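Local atomic coordinates of replication protein B (Plasmid RSF1010, PDB entry 3H20), a protein that acts as a plasmid-encoded DNA primase, probably synthesising short primers from nucleoside triphosphates on single-stranded DNA to start replication of plasmid RSF1010. Residues Asp77-Phe82 against Tyr105-Lys110; Leu250-Arg255 against Gln297-Glu302. All blocks are in the same frame, centred on the assembly; numbering follows the deposited sequence.

Interaction 1: residues Asp77-Phe82 against Tyr105-Lys110; sequences DDLSEF and YQAWVK
Leu79 and Tyr105 face each other as an antiparallel, hydrogen-bonded pair where the edge strand of a sheet ends. Leu79 N reaches Tyr105 O over 2.9 Å in a nearly straight bond, 172° at the hydrogen, and Tyr105 N returns to Leu79 O. Asp78, with its positive phi, also sits opposite Tyr105, which makes this a classic G1 beta bulge and turns the chain toward helix 81-89. In the tight, buried part Leu79 packs its CD1 branch on Ala107 CB at 3.9 Å.

Next to it is a polar, well-bonded side. Gln106 runs alongside Asp77, and NE2 donates to Asp77 OD1 at 3.0 Å; the donor stands above the carboxylate plane, although the bond lies close to the amide plane. A water is held weakly between Asp77 OD1 and Tyr105 O. Asp77 OD2 bonds to Ser137 OG and Gln106 OE1 accepts from Arg145 N, a residue of the diphosphate pocket, so Gln106 is probably a second-shell element there.

The solvent side is looser. Chi1 of Tyr105 (-54°) sets CG beside the backbone N; Leu79 O lies at the ring edge, 3.4 Å from CD2. Exposed Glu81 touches the ring only lightly, CB 4.1 Å from CE2, and the Asp78 side chain stays clear. Strand 104-110 lies between strands 73-79 and 96-99, and helix 81-89 packs Leu84 and Met87 against Leu79.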
loop_
_atom_site.group_PDB
_atom_site.type_symbol
_atom_site.label_atom_id
_atom_site.label_comp_id
_atom_site.label_asym_id
_atom_site.label_seq_id
_atom_site.Cartn_x
_atom_site.Cartn_y
_atom_site.Cartn_z
ATOM N N ASP A 77 -14.033 6.444 8.253
ATOM C CA ASP A 77 -13.553 7.082 9.487
ATOM C C ASP A 77 -13.598 8.621 9.391
ATOM O O ASP A 77 -13.501 9.172 8.292
ATOM C CB ASP A 77 -12.104 6.618 9.726
ATOM C CG ASP A 77 -11.625 6.840 11.153
ATOM O OD1 ASP A 77 -12.462 7.012 12.062
ATOM O OD2 ASP A 77 -10.390 6.847 11.356
ATOM N N ASP A 78 -13.756 9.297 10.532
ATOM C CA ASP A 78 -13.670 10.774 10.647
ATOM C C ASP A 78 -14.798 11.510 9.897
ATOM O O ASP A 78 -14.547 12.441 9.138
ATOM C CB ASP A 78 -12.268 11.287 10.227
ATOM C CG ASP A 78 -11.912 12.661 10.824
ATOM O OD1 ASP A 78 -12.357 12.996 11.949
ATOM O OD2 ASP A 78 -11.136 13.407 10.181
ATOM N N LEU A 79 -16.041 11.096 10.144
ATOM C CA LEU A 79 -17.228 11.675 9.500
ATOM C C LEU A 79 -17.989 12.638 10.422
ATOM O O LEU A 79 -18.037 12.432 11.631
ATOM C CB LEU A 79 -18.189 10.548 9.065
ATOM C CG LEU A 79 -17.710 9.557 7.991
ATOM C CD1 LEU A 79 -18.569 8.301 8.021
ATOM C CD2 LEU A 79 -17.716 10.195 6.597
ATOM N N SER A 80 -18.593 13.672 9.836
ATOM C CA SER A 80 -19.489 14.581 10.548
ATOM C C SER A 80 -20.922 14.068 10.388
ATOM O O SER A 80 -21.175 13.169 9.571
ATOM C CB SER A 80 -19.382 15.983 9.954
ATOM O OG SER A 80 -20.055 16.022 8.716
ATOM N N GLU A 81 -21.857 14.630 11.156
ATOM C CA GLU A 81 -23.279 14.253 11.033
ATOM C C GLU A 81 -23.814 14.545 9.625
ATOM O O GLU A 81 -24.645 13.806 9.109
ATOM C CB GLU A 81 -24.149 14.965 12.089
ATOM C CG GLU A 81 -24.158 16.486 11.968
ATOM C CD GLU A 81 -25.254 17.152 12.789
ATOM O OE1 GLU A 81 -24.983 17.527 13.947
ATOM O OE2 GLU A 81 -26.384 17.311 12.267
ATOM N N PHE A 82 -23.327 15.628 9.020
ATOM C CA PHE A 82 -23.734 16.040 7.674
ATOM C C PHE A 82 -23.247 15.073 6.598
ATOM O O PHE A 82 -23.964 14.811 5.622
ATOM C CB PHE A 82 -23.238 17.465 7.379
ATOM C CG PHE A 82 -23.670 18.480 8.403
ATOM C CD1 PHE A 82 -24.925 19.071 8.325
ATOM C CD2 PHE A 82 -22.824 18.829 9.459
ATOM C CE1 PHE A 82 -25.335 20.007 9.264
ATOM C CE2 PHE A 82 -23.226 19.758 10.418
ATOM C CZ PHE A 82 -24.485 20.352 10.315
ATOM N N TYR A 105 -17.672 10.800 14.002
ATOM C CA TYR A 105 -18.282 9.478 13.763
ATOM C C TYR A 105 -17.470 8.537 12.873
ATOM O O TYR A 105 -16.674 8.970 12.029
ATOM C CB TYR A 105 -19.695 9.624 13.156
ATOM C CG TYR A 105 -20.635 10.509 13.956
ATOM C CD1 TYR A 105 -21.433 9.977 14.975
ATOM C CD2 TYR A 105 -20.739 11.868 13.683
ATOM C CE1 TYR A 105 -22.298 10.786 15.714
ATOM C CE2 TYR A 105 -21.601 12.692 14.420
ATOM C CZ TYR A 105 -22.372 12.137 15.436
ATOM O OH TYR A 105 -23.225 12.933 16.158
ATOM N N GLN A 106 -17.705 7.244 13.081
ATOM C CA GLN A 106 -17.285 6.169 12.187
ATOM C C GLN A 106 -18.522 5.458 11.675
ATOM O O GLN A 106 -19.504 5.286 12.416
ATOM C CB GLN A 106 -16.443 5.129 12.961
ATOM C CG GLN A 106 -15.025 5.575 13.193
ATOM C CD GLN A 106 -14.214 4.619 14.037
ATOM O OE1 GLN A 106 -14.745 3.687 14.649
ATOM N NE2 GLN A 106 -12.915 4.852 14.081
ATOM N N ALA A 107 -18.483 5.022 10.420
ATOM C CA ALA A 107 -19.547 4.166 9.890
ATOM C C ALA A 107 -18.961 2.879 9.307
ATOM O O ALA A 107 -17.892 2.907 8.696
ATOM C CB ALA A 107 -20.358 4.919 8.823
ATOM N N TRP A 108 -19.650 1.757 9.507
ATOM C CA TRP A 108 -19.352 0.534 8.781
ATOM C C TRP A 108 -20.451 0.378 7.734
ATOM O O TRP A 108 -21.634 0.386 8.069
ATOM C CB TRP A 108 -19.353 -0.690 9.705
ATOM C CG TRP A 108 -18.226 -0.719 10.749
ATOM C CD1 TRP A 108 -18.261 -0.186 12.000
ATOM C CD2 TRP A 108 -16.945 -1.353 10.622
ATOM N NE1 TRP A 108 -17.075 -0.423 12.661
ATOM C CE2 TRP A 108 -16.253 -1.149 11.843
ATOM C CE3 TRP A 108 -16.314 -2.070 9.601
ATOM C CZ2 TRP A 108 -14.963 -1.636 12.067
ATOM C CZ3 TRP A 108 -15.021 -2.546 9.823
ATOM C CH2 TRP A 108 -14.362 -2.321 11.045
ATOM N N VAL A 109 -20.059 0.266 6.469
ATOM C CA VAL A 109 -21.019 0.082 5.366
ATOM C C VAL A 109 -20.917 -1.370 4.880
ATOM O O VAL A 109 -19.817 -1.835 4.539
ATOM C CB VAL A 109 -20.720 1.054 4.191
ATOM C CG1 VAL A 109 -21.697 0.847 3.005
ATOM C CG2 VAL A 109 -20.731 2.518 4.655
ATOM N N LYS A 110 -22.057 -2.072 4.856
ATOM C CA LYS A 110 -22.138 -3.439 4.356
ATOM C C LYS A 110 -22.477 -3.387 2.867
ATOM O O LYS A 110 -23.566 -2.936 2.482
ATOM C CB LYS A 110 -23.210 -4.251 5.103
ATOM C CG LYS A 110 -23.300 -5.732 4.634
ATOM C CD LYS A 110 -24.297 -6.565 5.433
ATOM C CE LYS A 110 -24.370 -7.991 4.845
ATOM N NZ LYS A 110 -25.208 -8.931 5.651
HETATM O O HOH W 1 -14.336 9.238 13.994
#

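Interaction 2: residues Leu250-Arg255 against Gln297-Glu302; sequences LASRGR and QLARAE
Arg300 reaches from helix 294-304 to the end of helix 239-252 and spends a single nitrogen on two backbone carbonyls. NH1 donates to Ala251 O at 2.8 Å, meeting it on a lone pair and in the carbonyl plane, with the acceptor near the guanidinium plane. The same nitrogen donates to Arg255 O at 3.0 Å, here from above the carbonyl plane, 40° out of it. Arg300 gets there by an arm that is extended at chi2 and then bends at chi3 (85°); on the way CG passes Ala251 O at 3.3 Å. Beside this polar grip, Ala299 CB rests against the last turn of the helix, 3.7 Å from Ser252 O and 3.9 Å from Ser252 CB.

Ala251 O is one of the acceptors of a Schellman motif, and Arg255 O follows just beyond the motif. Gly254, at positive phi, is its C-prime residue: Arg255 N bonds back to Leu250 O, and Gly254 N to Ala251 O, which therefore accepts two donors. The turn at Gly254 leaves Arg255 O near enough to Ala251 O for one NH1 to bond to both. A positive guanidinium at a helix C-terminus would be expected to interact favourably with the helix dipole.

Farther out, Ser252 OG bonds to Gln248 O one turn back. Arg255 is held by salt bridges to Glu223 of helix 220-234 and Glu259 of helix 257-267. Met291, at the end of helix 279-291, touches both Ala251 and the Arg300 side chain, while Val296 of helix 294-304 packs on Ala251 and Ser252.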
loop_
_atom_site.group_PDB
_atom_site.type_symbol
_atom_site.label_atom_id
_atom_site.label_comp_id
_atom_site.label_asym_id
_atom_site.label_seq_id
_atom_site.Cartn_x
_atom_site.Cartn_y
_atom_site.Cartn_z
ATOM N N LEU A 250 29.242 2.542 -18.564
ATOM C CA LEU A 250 29.432 1.412 -17.650
ATOM C C LEU A 250 30.430 1.699 -16.519
ATOM O O LEU A 250 30.162 1.373 -15.361
ATOM C CB LEU A 250 29.851 0.152 -18.423
ATOM C CG LEU A 250 28.752 -0.815 -18.886
ATOM C CD1 LEU A 250 27.759 -0.148 -19.836
ATOM C CD2 LEU A 250 29.372 -2.067 -19.536
ATOM N N ALA A 251 31.566 2.315 -16.848
ATOM C CA ALA A 251 32.585 2.655 -15.838
ATOM C C ALA A 251 32.104 3.736 -14.863
ATOM O O ALA A 251 32.398 3.673 -13.668
ATOM C CB ALA A 251 33.882 3.083 -16.497
ATOM N N SER A 252 31.364 4.718 -15.380
ATOM C CA SER A 252 30.774 5.772 -14.551
ATOM C C SER A 252 29.737 5.224 -13.570
ATOM O O SER A 252 29.496 5.820 -12.513
ATOM C CB SER A 252 30.136 6.844 -15.429
ATOM O OG SER A 252 31.128 7.671 -16.015
ATOM N N ARG A 253 29.121 4.099 -13.933
ATOM C CA ARG A 253 28.105 3.454 -13.096
ATOM C C ARG A 253 28.705 2.356 -12.202
ATOM O O ARG A 253 27.977 1.627 -11.523
ATOM C CB ARG A 253 26.943 2.939 -13.961
ATOM C CG ARG A 253 26.122 4.076 -14.578
ATOM C CD ARG A 253 25.276 3.650 -15.784
ATOM N NE ARG A 253 24.906 4.818 -16.595
ATOM C CZ ARG A 253 24.244 4.785 -17.755
ATOM N NH1 ARG A 253 23.846 3.632 -18.285
ATOM N NH2 ARG A 253 23.975 5.920 -18.390
ATOM N N GLY A 254 30.037 2.262 -12.199
ATOM C CA GLY A 254 30.764 1.418 -11.249
ATOM C C GLY A 254 31.237 0.061 -11.743
ATOM O O GLY A 254 31.794 -0.724 -10.966
ATOM N N ARG A 255 31.017 -0.228 -13.023
ATOM C CA ARG A 255 31.436 -1.510 -13.589
ATOM C C ARG A 255 32.952 -1.596 -13.639
ATOM O O ARG A 255 33.634 -0.599 -13.886
ATOM C CB ARG A 255 30.846 -1.737 -14.987
ATOM C CG ARG A 255 29.330 -1.921 -15.028
ATOM C CD ARG A 255 28.889 -3.162 -14.281
ATOM N NE ARG A 255 27.457 -3.410 -14.431
ATOM C CZ ARG A 255 26.802 -4.420 -13.863
ATOM N NH1 ARG A 255 27.438 -5.297 -13.092
ATOM N NH2 ARG A 255 25.500 -4.551 -14.064
ATOM N N GLN A 297 36.324 9.387 -13.368
ATOM C CA GLN A 297 36.957 9.459 -12.048
ATOM C C GLN A 297 36.052 10.094 -10.987
ATOM O O GLN A 297 35.944 9.568 -9.867
ATOM C CB GLN A 297 38.305 10.194 -12.124
ATOM C CG GLN A 297 39.430 9.348 -12.725
ATOM C CD GLN A 297 40.742 10.101 -12.854
ATOM O OE1 GLN A 297 40.841 11.282 -12.494
ATOM N NE2 GLN A 297 41.758 9.423 -13.372
ATOM N N LEU A 298 35.410 11.203 -11.333
ATOM C CA LEU A 298 34.471 11.878 -10.422
ATOM C C LEU A 298 33.205 11.055 -10.144
ATOM O O LEU A 298 32.788 10.924 -8.988
ATOM C CB LEU A 298 34.112 13.290 -10.928
ATOM C CG LEU A 298 33.192 14.142 -10.033
ATOM C CD1 LEU A 298 33.784 14.335 -8.622
ATOM C CD2 LEU A 298 32.878 15.495 -10.661
ATOM N N ALA A 299 32.591 10.513 -11.198
ATOM C CA ALA A 299 31.417 9.662 -11.046
ATOM C C ALA A 299 31.710 8.477 -10.121
ATOM O O ALA A 299 30.945 8.214 -9.197
ATOM C CB ALA A 299 30.912 9.184 -12.402
ATOM N N ARG A 300 32.825 7.783 -10.362
ATOM C CA ARG A 300 33.230 6.632 -9.531
ATOM C C ARG A 300 33.486 7.025 -8.079
ATOM O O ARG A 300 33.079 6.311 -7.160
ATOM C CB ARG A 300 34.471 5.942 -10.111
ATOM C CG ARG A 300 34.179 5.116 -11.349
ATOM C CD ARG A 300 35.443 4.598 -12.008
ATOM N NE ARG A 300 35.927 3.342 -11.430
ATOM C CZ ARG A 300 35.411 2.138 -11.683
ATOM N NH1 ARG A 300 34.369 1.996 -12.499
ATOM N NH2 ARG A 300 35.937 1.063 -11.107
ATOM N N ALA A 301 34.161 8.157 -7.880
ATOM C CA ALA A 301 34.400 8.696 -6.535
ATOM C C ALA A 301 33.094 9.023 -5.809
ATOM O O ALA A 301 32.960 8.755 -4.610
ATOM C CB ALA A 301 35.302 9.920 -6.600
ATOM N N GLU A 302 32.132 9.593 -6.537
ATOM C CA GLU A 302 30.815 9.901 -5.973
ATOM C C GLU A 302 29.983 8.635 -5.703
ATOM O O GLU A 302 29.195 8.599 -4.756
ATOM C CB GLU A 302 30.071 10.929 -6.843
ATOM C CG GLU A 302 30.751 12.322 -6.799
ATOM C CD GLU A 302 30.089 13.394 -7.655
ATOM O OE1 GLU A 302 29.109 13.098 -8.373
ATOM O OE2 GLU A 302 30.565 14.554 -7.606
#

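How the interactions relate
Interaction 1 comes first along the chain and is complete before interaction 2 opens; their centres are 55 Å apart, their nearest atoms about 43 Å, on opposite sides of the chain's centre. They share no helix, strand or sheet. Interaction 1 belongs to the N-terminal primase domain, at the edge of a four-stranded antiparallel sheet, with Gln106 about 4 Å from the bound diphosphate. Interaction 2 joins helices of the C-terminal bundle, far from that pocket. The long helix 179-206 spans much of the stretch between them, so one contact lies at a sheet edge and the other between helices at the far end of an elongated molecule, without touching.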